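PDB 4M0X: chloromuconate cycloisomerase from Rhodococcus opacus, which belongs to the enolase superfamily and carries a manganese ion in its TIM-barrel-like domain. Local coordinates for residues R208-L213 and T219-P224. Numbering follows the deposited sequence.
Sequences RWLPIL and TVAEQP. With MN (manganese (II) ion), chain C.
Leu210 on helix 203-215 faces Ala221 on strand 220-222, and their CA atoms, 7.6 Å apart, are the closest CA pair across the two segments. Helix and strand are consecutive elements of a beta-alpha-beta unit that starts with strand 192-196, in the TIM-like barrel of this enolase-superfamily protein. The helix lies on the outside, and strand 220-222 runs parallel between 192-196 and 244-246. Pro211 has no amide hydrogen to give to the preceding turn, and the helix kinks there; the next regular bond within 208-213 runs from Leu213 N to Trp209 O, at 2.9 Å.

Contact across the layer is purely apolar and rests on one leucine. Leu210 CG sits 4.1 Å from the methyl CB of Ala221, while its CD2 branch reaches past the strand end to Pro224, meeting CB at 3.9 Å. The leucine and proline side chains cross at about a right angle, and CD2 lies against the CB-CG side of the ring. Leu236 of helix 230-239 touches both Leu210 and Pro224, and this small buried patch continues into the next helix.

Along the strand, directions alternate: Ala221 turns outward to the helix and Glu222 inward to the metal site. The Glu222 side chain runs out almost straight, chi1 at -157° setting CG opposite the backbone N, and this carries the carboxylate to the manganese shared with Asp196 and Asp247. Lys165 forms a salt bridge with Glu222 OE1, while the other oxygen, OE2, binds the manganese at 2.1 Å.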
loop_
_atom_site.group_PDB
_atom_site.type_symbol
_atom_site.label_atom_id
_atom_site.label_comp_id
_atom_site.label_asym_id
_atom_site.label_seq_id
_atom_site.Cartn_x
_atom_site.Cartn_y
_atom_site.Cartn_z
ATOM N N ARG A 208 -8.586 21.031 -14.606
ATOM C CA ARG A 208 -8.441 22.346 -15.220
ATOM C C ARG A 208 -9.445 23.326 -14.621
ATOM O O ARG A 208 -9.069 24.445 -14.228
ATOM C CB ARG A 208 -8.611 22.249 -16.754
ATOM C CG ARG A 208 -8.976 23.545 -17.505
ATOM C CD ARG A 208 -7.760 24.351 -17.974
ATOM N NE ARG A 208 -8.004 25.135 -19.196
ATOM C CZ ARG A 208 -8.110 24.622 -20.431
ATOM N NH1 ARG A 208 -8.027 23.310 -20.642
ATOM N NH2 ARG A 208 -8.311 25.418 -21.473
ATOM N N TRP A 209 -10.717 22.914 -14.541
ATOM C CA TRP A 209 -11.780 23.887 -14.304
ATOM C C TRP A 209 -12.243 23.983 -12.899
ATOM O O TRP A 209 -12.583 25.050 -12.436
ATOM C CB TRP A 209 -12.953 23.689 -15.252
ATOM C CG TRP A 209 -12.604 24.030 -16.662
ATOM C CD1 TRP A 209 -12.434 23.164 -17.700
ATOM C CD2 TRP A 209 -12.364 25.338 -17.183
ATOM N NE1 TRP A 209 -12.103 23.866 -18.855
ATOM C CE2 TRP A 209 -12.055 25.199 -18.557
ATOM C CE3 TRP A 209 -12.374 26.623 -16.621
ATOM C CZ2 TRP A 209 -11.756 26.295 -19.371
ATOM C CZ3 TRP A 209 -12.076 27.718 -17.444
ATOM C CH2 TRP A 209 -11.777 27.544 -18.799
ATOM N N LEU A 210 -12.224 22.882 -12.187
ATOM C CA LEU A 210 -12.627 22.907 -10.791
ATOM C C LEU A 210 -11.906 23.981 -9.990
ATOM O O LEU A 210 -12.581 24.760 -9.362
ATOM C CB LEU A 210 -12.543 21.509 -10.129
ATOM C CG LEU A 210 -13.835 20.691 -10.020
ATOM C CD1 LEU A 210 -14.951 21.256 -10.881
ATOM C CD2 LEU A 210 -13.675 19.187 -10.268
ATOM N N PRO A 211 -10.558 24.030 -10.000
ATOM C CA PRO A 211 -9.884 25.028 -9.143
ATOM C C PRO A 211 -10.267 26.457 -9.552
ATOM O O PRO A 211 -10.392 27.343 -8.681
ATOM C CB PRO A 211 -8.403 24.815 -9.433
ATOM C CG PRO A 211 -8.304 23.425 -9.951
ATOM C CD PRO A 211 -9.582 23.190 -10.711
ATOM N N ILE A 212 -10.507 26.657 -10.843
ATOM C CA ILE A 212 -10.887 27.959 -11.321
ATOM C C ILE A 212 -12.254 28.325 -10.749
ATOM O O ILE A 212 -12.482 29.467 -10.279
ATOM C CB ILE A 212 -10.810 28.060 -12.869
ATOM C CG1 ILE A 212 -9.355 28.269 -13.308
ATOM C CG2 ILE A 212 -11.643 29.213 -13.408
ATOM C CD1 ILE A 212 -9.096 27.782 -14.714
ATOM N N LEU A 213 -13.146 27.348 -10.746
ATOM C CA LEU A 213 -14.454 27.536 -10.172
ATOM C C LEU A 213 -14.418 27.618 -8.632
ATOM O O LEU A 213 -15.229 28.303 -8.018
ATOM C CB LEU A 213 -15.381 26.424 -10.647
ATOM C CG LEU A 213 -15.787 26.351 -12.124
ATOM C CD1 LEU A 213 -16.272 24.952 -12.540
ATOM C CD2 LEU A 213 -16.884 27.363 -12.352
ATOM N N THR A 219 -18.192 25.540 -4.113
ATOM C CA THR A 219 -17.951 25.079 -2.779
ATOM C C THR A 219 -17.858 23.561 -2.633
ATOM O O THR A 219 -17.238 23.037 -1.669
ATOM C CB THR A 219 -18.977 25.732 -1.864
ATOM O OG1 THR A 219 -18.231 26.464 -0.925
ATOM C CG2 THR A 219 -19.856 24.746 -1.106
ATOM N N VAL A 220 -18.459 22.872 -3.602
ATOM C CA VAL A 220 -18.486 21.427 -3.616
ATOM C C VAL A 220 -18.499 20.996 -5.067
ATOM O O VAL A 220 -19.069 21.687 -5.928
ATOM C CB VAL A 220 -19.741 20.862 -2.879
ATOM C CG1 VAL A 220 -19.861 19.351 -3.075
ATOM C CG2 VAL A 220 -19.718 21.183 -1.382
ATOM N N ALA A 221 -17.874 19.862 -5.351
ATOM C CA ALA A 221 -17.957 19.336 -6.693
ATOM C C ALA A 221 -18.664 18.001 -6.645
ATOM O O ALA A 221 -18.180 17.043 -6.048
ATOM C CB ALA A 221 -16.586 19.210 -7.314
ATOM N N GLU A 222 -19.831 17.955 -7.265
ATOM C CA GLU A 222 -20.574 16.744 -7.313
ATOM C C GLU A 222 -20.117 15.951 -8.523
ATOM O O GLU A 222 -19.841 16.523 -9.557
ATOM C CB GLU A 222 -22.078 17.028 -7.363
ATOM C CG GLU A 222 -22.890 15.839 -6.858
ATOM C CD GLU A 222 -24.379 15.931 -7.118
ATOM O OE1 GLU A 222 -24.917 17.065 -7.035
ATOM O OE2 GLU A 222 -24.992 14.861 -7.371
ATOM N N GLN A 223 -20.019 14.628 -8.366
ATOM C CA GLN A 223 -19.655 13.700 -9.423
ATOM C C GLN A 223 -19.031 14.362 -10.625
ATOM O O GLN A 223 -19.677 14.499 -11.659
ATOM C CB GLN A 223 -20.881 12.932 -9.892
ATOM C CG GLN A 223 -20.511 11.678 -10.678
ATOM C CD GLN A 223 -19.865 10.658 -9.788
ATOM O OE1 GLN A 223 -20.394 10.329 -8.719
ATOM N NE2 GLN A 223 -18.702 10.169 -10.200
ATOM N N PRO A 224 -17.770 14.798 -10.514
ATOM C CA PRO A 224 -17.267 15.503 -11.713
ATOM C C PRO A 224 -16.856 14.547 -12.850
ATOM O O PRO A 224 -17.101 14.826 -14.022
ATOM C CB PRO A 224 -16.072 16.288 -11.187
ATOM C CG PRO A 224 -15.654 15.562 -9.959
ATOM C CD PRO A 224 -16.854 14.881 -9.367
HETATM MN MN MN C . -26.041 14.599 -9.230
HETATM O O HOH W 1 -26.658 13.459 -11.360
HETATM O O HOH W 2 -24.170 13.807 -10.130
#